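Local coordinates for protein acid phosphatase (PDB 2A6P) that hydrolyses a broad range of phosphate monoesters, fructose 1,6-bisphosphate among them, and can sustain gluconeogenesis as a homodimeric histidine phosphatase, at residues 153-156 with 157-161; 125-128 with 129-132; 41-44 with 45-49. All blocks are in the same frame, centred on the assembly; numbering follows the deposited sequence.

How the contacts relate
All three contacts are turns of single helices in the histidine phosphatase fold, in different surroundings. Contact 1 is the core one: nearly every residue of 153-161 is buried, beside the active site at the start of helix 153-163. Contacts 2 and 3 are partly buried, each with an exposed flank. Contact 2, on helix 124-141, packs directly on contact 1 through Phe155, Ala158, Val127, Arg130 and Ala131. Contact 3, on helix 39-53, stands apart, its centre about 29 Å from that of contact 2, across the chain's centre. Contact 1 is built on a ring and a guanidinium, contact 2 on charged side chains bonded to other elements, and contact 3 on aliphatic groups over carbonyls.

Contact 1 (153-156 with 157-161); sequences GHFS and RAVIT
The first turns of helix 153-163 follow directly on His152, by similarity the transition-state stabiliser of this histidine phosphatase, and here His154 and Arg157 extend alongside each other. His154 CD2 stands over the centre of the Arg157 guanidinium, 4.1 Å from CZ, with the two planes 83° apart: an imidazole edge set on a guanidinium face. Arg157 reaches this place with an extended chain, its CG passing 3.1 Å from Gly153 O. The far end of Arg157 forms a salt bridge with Glu187 of the second subunit, so this helix takes part in the dimer contact. Glu90, probably the proton donor/acceptor, accepts from the backbone N of His154 and of Phe155, and a glycerol, probably from the crystallisation liquor, is bound at the N atoms of Gly153 and His154.

On another flank, Phe155 CG is swung opposite the backbone N (chi1 -171°), which brings one ring face under Val159 CG2. This methyl makes a CH-pi contact, 4.0 Å from the Phe155 ring centroid. One turn on, Arg157 O accepts two bonds from Thr161, whose N and OG1 come from opposite faces of the carbonyl plane; the bond from Thr161 OG1 measures 2.7 Å.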
ATOM      1  N   GLY A 153       8.843  -9.384   7.445  1.00  9.83           N
ATOM      2  CA  GLY A 153       7.885  -8.324   7.715  1.00 10.88           C
ATOM      3  C   GLY A 153       8.443  -6.934   7.904  1.00 13.52           C
ATOM      4  O   GLY A 153       8.180  -6.026   7.095  1.00 11.71           O
ATOM      5  N   HIS A 154       9.217  -6.755   8.972  1.00 12.15           N
ATOM      6  CA  HIS A 154       9.786  -5.448   9.255  1.00 13.95           C
ATOM      7  C   HIS A 154      10.793  -4.986   8.215  1.00 13.99           C
ATOM      8  O   HIS A 154      10.709  -3.844   7.757  1.00 15.00           O
ATOM      9  CB  HIS A 154      10.380  -5.429  10.669  1.00 15.39           C
ATOM     10  CG  HIS A 154       9.341  -5.495  11.752  1.00 18.29           C
ATOM     11  ND1 HIS A 154       9.618  -5.924  13.034  1.00 19.56           N
ATOM     12  CD2 HIS A 154       8.023  -5.186  11.739  1.00 18.66           C
ATOM     13  CE1 HIS A 154       8.516  -5.877  13.760  1.00 17.53           C
ATOM     14  NE2 HIS A 154       7.534  -5.433  12.998  1.00 18.03           N
ATOM     15  N   PHE A 155      11.718  -5.850   7.805  1.00 12.30           N
ATOM     16  CA  PHE A 155      12.689  -5.412   6.808  1.00 13.89           C
ATOM     17  C   PHE A 155      12.038  -5.039   5.473  1.00 13.11           C
ATOM     18  O   PHE A 155      12.409  -4.045   4.865  1.00 14.10           O
ATOM     19  CB  PHE A 155      13.786  -6.452   6.562  1.00 12.83           C
ATOM     20  CG  PHE A 155      14.915  -5.920   5.706  1.00 13.60           C
ATOM     21  CD1 PHE A 155      15.740  -4.902   6.180  1.00 13.20           C
ATOM     22  CD2 PHE A 155      15.092  -6.364   4.390  1.00 13.50           C
ATOM     23  CE1 PHE A 155      16.725  -4.326   5.350  1.00 15.51           C
ATOM     24  CE2 PHE A 155      16.076  -5.790   3.556  1.00 13.18           C
ATOM     25  CZ  PHE A 155      16.887  -4.775   4.036  1.00 11.76           C
ATOM     26  N   SER A 156      11.074  -5.834   5.012  1.00 13.96           N
ATOM     27  CA  SER A 156      10.385  -5.516   3.758  1.00 13.91           C
ATOM     28  C   SER A 156       9.759  -4.122   3.876  1.00 14.03           C
ATOM     29  O   SER A 156       9.819  -3.319   2.950  1.00 16.09           O
ATOM     30  CB  SER A 156       9.296  -6.550   3.457  1.00 13.68           C
ATOM     31  OG  SER A 156       9.852  -7.819   3.143  1.00 15.66           O
ATOM     32  N   ARG A 157       9.144  -3.843   5.019  1.00 13.00           N
ATOM     33  CA  ARG A 157       8.535  -2.543   5.255  1.00 13.86           C
ATOM     34  C   ARG A 157       9.601  -1.465   5.258  1.00 14.53           C
ATOM     35  O   ARG A 157       9.345  -0.328   4.857  1.00 14.50           O
ATOM     36  CB  ARG A 157       7.861  -2.490   6.613  1.00 13.10           C
ATOM     37  CG  ARG A 157       6.655  -3.356   6.823  1.00 14.75           C
ATOM     38  CD  ARG A 157       6.059  -2.847   8.118  1.00 16.42           C
ATOM     39  NE  ARG A 157       5.314  -3.846   8.845  1.00 18.86           N
ATOM     40  CZ  ARG A 157       4.664  -3.591   9.970  1.00 16.84           C
ATOM     41  NH1 ARG A 157       4.676  -2.361  10.472  1.00 11.98           N
ATOM     42  NH2 ARG A 157       4.025  -4.569  10.591  1.00 18.06           N
ATOM     43  N   ALA A 158      10.783  -1.822   5.756  1.00 14.34           N
ATOM     44  CA  ALA A 158      11.903  -0.895   5.819  1.00 13.42           C
ATOM     45  C   ALA A 158      12.274  -0.532   4.395  1.00 14.06           C
ATOM     46  O   ALA A 158      12.464   0.642   4.070  1.00 13.49           O
ATOM     47  CB  ALA A 158      13.099  -1.548   6.518  1.00 11.59           C
ATOM     48  N   VAL A 159      12.401  -1.547   3.549  1.00 13.44           N
ATOM     49  CA  VAL A 159      12.745  -1.303   2.155  1.00 15.36           C
ATOM     50  C   VAL A 159      11.697  -0.419   1.487  1.00 15.49           C
ATOM     51  O   VAL A 159      12.033   0.542   0.803  1.00 16.95           O
ATOM     52  CB  VAL A 159      12.873  -2.613   1.376  1.00 16.05           C
ATOM     53  CG1 VAL A 159      13.076  -2.321  -0.112  1.00 16.85           C
ATOM     54  CG2 VAL A 159      14.055  -3.414   1.937  1.00 17.21           C
ATOM     55  N   ILE A 160      10.425  -0.735   1.705  1.00 16.07           N
ATOM     56  CA  ILE A 160       9.329   0.052   1.125  1.00 15.26           C
ATOM     57  C   ILE A 160       9.365   1.498   1.609  1.00 14.79           C
ATOM     58  O   ILE A 160       9.248   2.431   0.806  1.00 11.14           O
ATOM     59  CB  ILE A 160       7.961  -0.561   1.485  1.00 15.08           C
ATOM     60  CG1 ILE A 160       7.809  -1.923   0.800  1.00 14.21           C
ATOM     61  CG2 ILE A 160       6.838   0.386   1.092  1.00 15.71           C
ATOM     62  CD1 ILE A 160       6.585  -2.667   1.231  1.00 14.29           C
ATOM     63  N   THR A 161       9.513   1.678   2.922  1.00 14.77           N
ATOM     64  CA  THR A 161       9.565   3.015   3.507  1.00 15.54           C
ATOM     65  C   THR A 161      10.686   3.837   2.887  1.00 15.11           C
ATOM     66  O   THR A 161      10.528   5.029   2.649  1.00 14.12           O
ATOM     67  CB  THR A 161       9.786   2.952   5.030  1.00 15.54           C
ATOM     68  OG1 THR A 161       8.711   2.228   5.639  1.00 19.67           O
ATOM     69  CG2 THR A 161       9.832   4.346   5.624  1.00 15.77           C
TER

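Contact 2 (125-128 with 129-132)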
ATOM      1  N   ALA A 125      19.109   3.196  12.985  1.00 21.75           N
ATOM      2  CA  ALA A 125      20.151   3.674  12.085  1.00 22.80           C
ATOM      3  C   ALA A 125      20.723   2.537  11.238  1.00 23.47           C
ATOM      4  O   ALA A 125      20.895   2.668  10.021  1.00 24.16           O
ATOM      5  CB  ALA A 125      21.265   4.336  12.895  1.00 22.82           C
ATOM      6  N   GLN A 126      21.012   1.417  11.884  1.00 23.16           N
ATOM      7  CA  GLN A 126      21.576   0.276  11.177  1.00 23.90           C
ATOM      8  C   GLN A 126      20.624  -0.319  10.149  1.00 23.71           C
ATOM      9  O   GLN A 126      21.040  -0.691   9.051  1.00 23.78           O
ATOM     10  CB  GLN A 126      22.014  -0.797  12.184  1.00 24.20           C
ATOM     11  CG  GLN A 126      23.273  -0.416  12.968  1.00 24.26           C
ATOM     12  CD  GLN A 126      23.699  -1.485  13.952  1.00 25.94           C
ATOM     13  OE1 GLN A 126      23.017  -1.745  14.937  1.00 23.29           O
ATOM     14  NE2 GLN A 126      24.832  -2.118  13.679  1.00 27.84           N
ATOM     15  N   VAL A 127      19.343  -0.400  10.485  1.00 23.43           N
ATOM     16  CA  VAL A 127      18.402  -0.967   9.534  1.00 23.73           C
ATOM     17  C   VAL A 127      18.119   0.044   8.437  1.00 24.07           C
ATOM     18  O   VAL A 127      17.880  -0.336   7.292  1.00 26.42           O
ATOM     19  CB  VAL A 127      17.102  -1.404  10.217  1.00 23.75           C
ATOM     20  CG1 VAL A 127      16.144  -1.994   9.179  1.00 25.15           C
ATOM     21  CG2 VAL A 127      17.413  -2.453  11.283  1.00 21.87           C
ATOM     22  N   ASN A 128      18.167   1.327   8.782  1.00 23.88           N
ATOM     23  CA  ASN A 128      17.954   2.399   7.809  1.00 23.69           C
ATOM     24  C   ASN A 128      18.985   2.267   6.689  1.00 22.90           C
ATOM     25  O   ASN A 128      18.654   2.360   5.508  1.00 23.24           O
ATOM     26  CB  ASN A 128      18.121   3.762   8.488  1.00 25.55           C
ATOM     27  CG  ASN A 128      17.996   4.924   7.518  1.00 27.60           C
ATOM     28  OD1 ASN A 128      18.845   5.125   6.652  1.00 30.42           O
ATOM     29  ND2 ASN A 128      16.928   5.693   7.661  1.00 30.36           N
ATOM     30  N   ASP A 129      20.240   2.043   7.083  1.00 23.21           N
ATOM     31  CA  ASP A 129      21.342   1.887   6.135  1.00 22.90           C
ATOM     32  C   ASP A 129      21.252   0.580   5.370  1.00 20.90           C
ATOM     33  O   ASP A 129      21.551   0.536   4.181  1.00 19.65           O
ATOM     34  CB  ASP A 129      22.687   1.936   6.852  1.00 26.39           C
ATOM     35  CG  ASP A 129      22.821   3.138   7.734  1.00 29.97           C
ATOM     36  OD1 ASP A 129      22.415   4.238   7.304  1.00 31.79           O
ATOM     37  OD2 ASP A 129      23.339   2.983   8.860  1.00 33.24           O
ATOM     38  N   ARG A 130      20.855  -0.490   6.052  1.00 20.58           N
ATOM     39  CA  ARG A 130      20.726  -1.777   5.378  1.00 19.38           C
ATOM     40  C   ARG A 130      19.611  -1.678   4.329  1.00 19.39           C
ATOM     41  O   ARG A 130      19.735  -2.194   3.201  1.00 16.71           O
ATOM     42  CB  ARG A 130      20.419  -2.888   6.386  1.00 19.86           C
ATOM     43  CG  ARG A 130      20.746  -4.253   5.841  1.00 19.74           C
ATOM     44  CD  ARG A 130      21.181  -5.238   6.920  1.00 21.99           C
ATOM     45  NE  ARG A 130      20.084  -6.089   7.366  1.00 26.94           N
ATOM     46  CZ  ARG A 130      19.147  -5.703   8.216  1.00 27.60           C
ATOM     47  NH1 ARG A 130      19.192  -4.479   8.715  1.00 32.19           N
ATOM     48  NH2 ARG A 130      18.161  -6.523   8.544  1.00 27.56           N
ATOM     49  N   ALA A 131      18.531  -0.998   4.709  1.00 18.05           N
ATOM     50  CA  ALA A 131      17.391  -0.797   3.822  1.00 18.60           C
ATOM     51  C   ALA A 131      17.811  -0.004   2.589  1.00 19.23           C
ATOM     52  O   ALA A 131      17.460  -0.363   1.465  1.00 18.89           O
ATOM     53  CB  ALA A 131      16.283  -0.068   4.561  1.00 15.56           C
ATOM     54  N   ASP A 132      18.562   1.073   2.789  1.00 21.20           N
ATOM     55  CA  ASP A 132      19.009   1.880   1.655  1.00 23.34           C
ATOM     56  C   ASP A 132      19.921   1.090   0.719  1.00 23.24           C
ATOM     57  O   ASP A 132      19.819   1.215  -0.504  1.00 23.77           O
ATOM     58  CB  ASP A 132      19.723   3.152   2.131  1.00 26.13           C
ATOM     59  CG  ASP A 132      18.760   4.171   2.743  1.00 28.30           C
ATOM     60  OD1 ASP A 132      17.642   4.328   2.200  1.00 29.68           O
ATOM     61  OD2 ASP A 132      19.119   4.819   3.756  1.00 30.78           O
TER
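Ala125 to Asp132 form regular alpha-helix, with i to i+4 bonds running from Asp129 N to Ala125 O, Arg130 N to Gln126 O, Ala131 N to Val127 O and Asp132 N to Asn128 O. The bond from Ala131 N to Val127 O is the shortest of the four, at 2.7 Å.

The main side-chain meeting is between Val127 and Arg130, three residues on. Arg130 leaves the helix with a chi1 of -160°, its CG on the far side of CB from the backbone N, then turns at chi2 and chi3, and the bend brings the edge of the guanidinium up to the valine. Val127 CG2 lies in the guanidinium plane at its edge, 3.7 Å from Arg130 NH1. That same NH1 makes a salt bridge to Glu122, and NH2 bonds to Ala89 O, so the guanidinium is fixed by partners on two loops while the valine packs along its rim.

Towards the next turn, the Asp132 carboxylate makes a salt bridge through OD1 to Arg162. Ala131 is small and sits close on the backbone, its CB 3.2 Å from Val127 O.

Within the fold, one flank of helix 124-141 lies against helix 153-163: Arg130 meets Phe155, and Ala131 meets both Ala158 and Arg162, with the Asp132 salt bridge adding a charged tie between the same two helices. Val127 also touches Trp91 and Leu168 from the loops, whereas Ala125, Gln126 and Asp129 lie on the exposed flank of the helix. Helix 124-141 thus packs on helix 153-163, which in turn lies on strand 13-17 through Ser156 and Val159.

Contact 3 (41-44 with 45-49); sequences GRTQ and AELAG
Thr43 and Leu47, one turn apart, run next to each other in the same direction, the methyl CG2 of Thr43 4.2 Å from CD1 of Leu47. A Thr43 chi1 of -54° puts OG1 beside the backbone N and leaves CG2 opposite that N, on the side of Leu47; OG1 bonds to Asp39 O in the preceding turn. Leu47 CG also passes 3.4 Å from Thr43 O, so the isobutyl group packs on the backbone as well as on the threonine.

Glu46 runs back along the helix past the carbonyl of Arg42. Its CG is 3.1 Å from Arg42 O, and its OE2 comes 4.0 Å from Arg42 CB. The charged ends stay apart, with Arg42 NH1 and Glu46 OE2 separated by 5.4 Å; Arg42 instead reaches away from the glutamate to a salt bridge with Asp72. Beneath these side chains the backbone bonds are regular, as between Leu47 N and Thr43 O at 2.9 Å.

Ala45 turns another flank to helix 68-76, where it meets Thr73 and Leu76, and Gln44 touches Glu20 in a loop. This is i to i+4 packing in the first turns of helix 39-53, one of the helices flanking the mixed sheet of the histidine phosphatase fold.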
ATOM      1  N   GLY A  41       1.867 -22.421   6.299  1.00 28.45           N
ATOM      2  CA  GLY A  41       2.895 -21.576   5.720  1.00 28.83           C
ATOM      3  C   GLY A  41       3.337 -22.062   4.351  1.00 29.23           C
ATOM      4  O   GLY A  41       3.590 -21.260   3.456  1.00 29.55           O
ATOM      5  N   ARG A  42       3.432 -23.377   4.185  1.00 29.38           N
ATOM      6  CA  ARG A  42       3.840 -23.956   2.915  1.00 30.33           C
ATOM      7  C   ARG A  42       2.800 -23.670   1.858  1.00 29.56           C
ATOM      8  O   ARG A  42       3.136 -23.375   0.711  1.00 30.59           O
ATOM      9  CB  ARG A  42       4.009 -25.471   3.030  1.00 32.83           C
ATOM     10  CG  ARG A  42       4.944 -25.920   4.137  1.00 35.35           C
ATOM     11  CD  ARG A  42       5.544 -27.284   3.817  1.00 38.16           C
ATOM     12  NE  ARG A  42       6.976 -27.180   3.534  1.00 41.60           N
ATOM     13  CZ  ARG A  42       7.614 -27.897   2.611  1.00 42.95           C
ATOM     14  NH1 ARG A  42       6.944 -28.773   1.871  1.00 43.21           N
ATOM     15  NH2 ARG A  42       8.921 -27.746   2.430  1.00 43.58           N
ATOM     16  N   THR A  43       1.532 -23.769   2.243  1.00 28.61           N
ATOM     17  CA  THR A  43       0.435 -23.521   1.313  1.00 28.85           C
ATOM     18  C   THR A  43       0.421 -22.053   0.885  1.00 27.81           C
ATOM     19  O   THR A  43       0.215 -21.744  -0.288  1.00 27.74           O
ATOM     20  CB  THR A  43      -0.925 -23.878   1.950  1.00 30.39           C
ATOM     21  OG1 THR A  43      -0.886 -25.227   2.436  1.00 31.02           O
ATOM     22  CG2 THR A  43      -2.050 -23.753   0.919  1.00 30.14           C
ATOM     23  N   GLN A  44       0.636 -21.155   1.847  1.00 27.66           N
ATOM     24  CA  GLN A  44       0.679 -19.717   1.577  1.00 26.71           C
ATOM     25  C   GLN A  44       1.734 -19.441   0.513  1.00 26.27           C
ATOM     26  O   GLN A  44       1.466 -18.765  -0.484  1.00 25.14           O
ATOM     27  CB  GLN A  44       1.032 -18.942   2.848  1.00 26.06           C
ATOM     28  CG  GLN A  44      -0.155 -18.630   3.748  1.00 28.09           C
ATOM     29  CD  GLN A  44       0.253 -17.937   5.036  1.00 28.94           C
ATOM     30  OE1 GLN A  44      -0.579 -17.344   5.733  1.00 30.86           O
ATOM     31  NE2 GLN A  44       1.533 -18.015   5.366  1.00 29.43           N
ATOM     32  N   ALA A  45       2.931 -19.975   0.740  1.00 26.39           N
ATOM     33  CA  ALA A  45       4.041 -19.809  -0.185  1.00 26.97           C
ATOM     34  C   ALA A  45       3.662 -20.316  -1.573  1.00 28.12           C
ATOM     35  O   ALA A  45       3.946 -19.671  -2.585  1.00 27.85           O
ATOM     36  CB  ALA A  45       5.251 -20.565   0.327  1.00 26.65           C
ATOM     37  N   GLU A  46       3.033 -21.486  -1.610  1.00 29.64           N
ATOM     38  CA  GLU A  46       2.618 -22.088  -2.870  1.00 31.28           C
ATOM     39  C   GLU A  46       1.650 -21.169  -3.622  1.00 30.92           C
ATOM     40  O   GLU A  46       1.785 -20.982  -4.833  1.00 31.58           O
ATOM     41  CB  GLU A  46       1.979 -23.461  -2.603  1.00 33.98           C
ATOM     42  CG  GLU A  46       2.984 -24.549  -2.199  1.00 38.90           C
ATOM     43  CD  GLU A  46       2.317 -25.840  -1.709  1.00 41.71           C
ATOM     44  OE1 GLU A  46       1.353 -26.305  -2.356  1.00 43.17           O
ATOM     45  OE2 GLU A  46       2.761 -26.400  -0.679  1.00 44.71           O
ATOM     46  N   LEU A  47       0.688 -20.590  -2.908  1.00 29.50           N
ATOM     47  CA  LEU A  47      -0.286 -19.689  -3.521  1.00 29.86           C
ATOM     48  C   LEU A  47       0.352 -18.377  -3.995  1.00 29.73           C
ATOM     49  O   LEU A  47      -0.025 -17.825  -5.027  1.00 29.93           O
ATOM     50  CB  LEU A  47      -1.425 -19.400  -2.534  1.00 30.30           C
ATOM     51  CG  LEU A  47      -2.300 -20.621  -2.213  1.00 29.87           C
ATOM     52  CD1 LEU A  47      -3.270 -20.302  -1.082  1.00 30.77           C
ATOM     53  CD2 LEU A  47      -3.050 -21.048  -3.465  1.00 29.92           C
ATOM     54  N   ALA A  48       1.332 -17.881  -3.248  1.00 29.28           N
ATOM     55  CA  ALA A  48       2.011 -16.651  -3.635  1.00 28.83           C
ATOM     56  C   ALA A  48       2.708 -16.803  -4.995  1.00 28.65           C
ATOM     57  O   ALA A  48       2.598 -15.925  -5.849  1.00 28.48           O
ATOM     58  CB  ALA A  48       3.020 -16.267  -2.567  1.00 28.07           C
ATOM     59  N   GLY A  49       3.425 -17.910  -5.186  1.00 28.34           N
ATOM     60  CA  GLY A  49       4.120 -18.146  -6.441  1.00 29.66           C
ATOM     61  C   GLY A  49       3.123 -18.233  -7.577  1.00 30.61           C
ATOM     62  O   GLY A  49       3.421 -17.894  -8.720  1.00 30.37           O
TER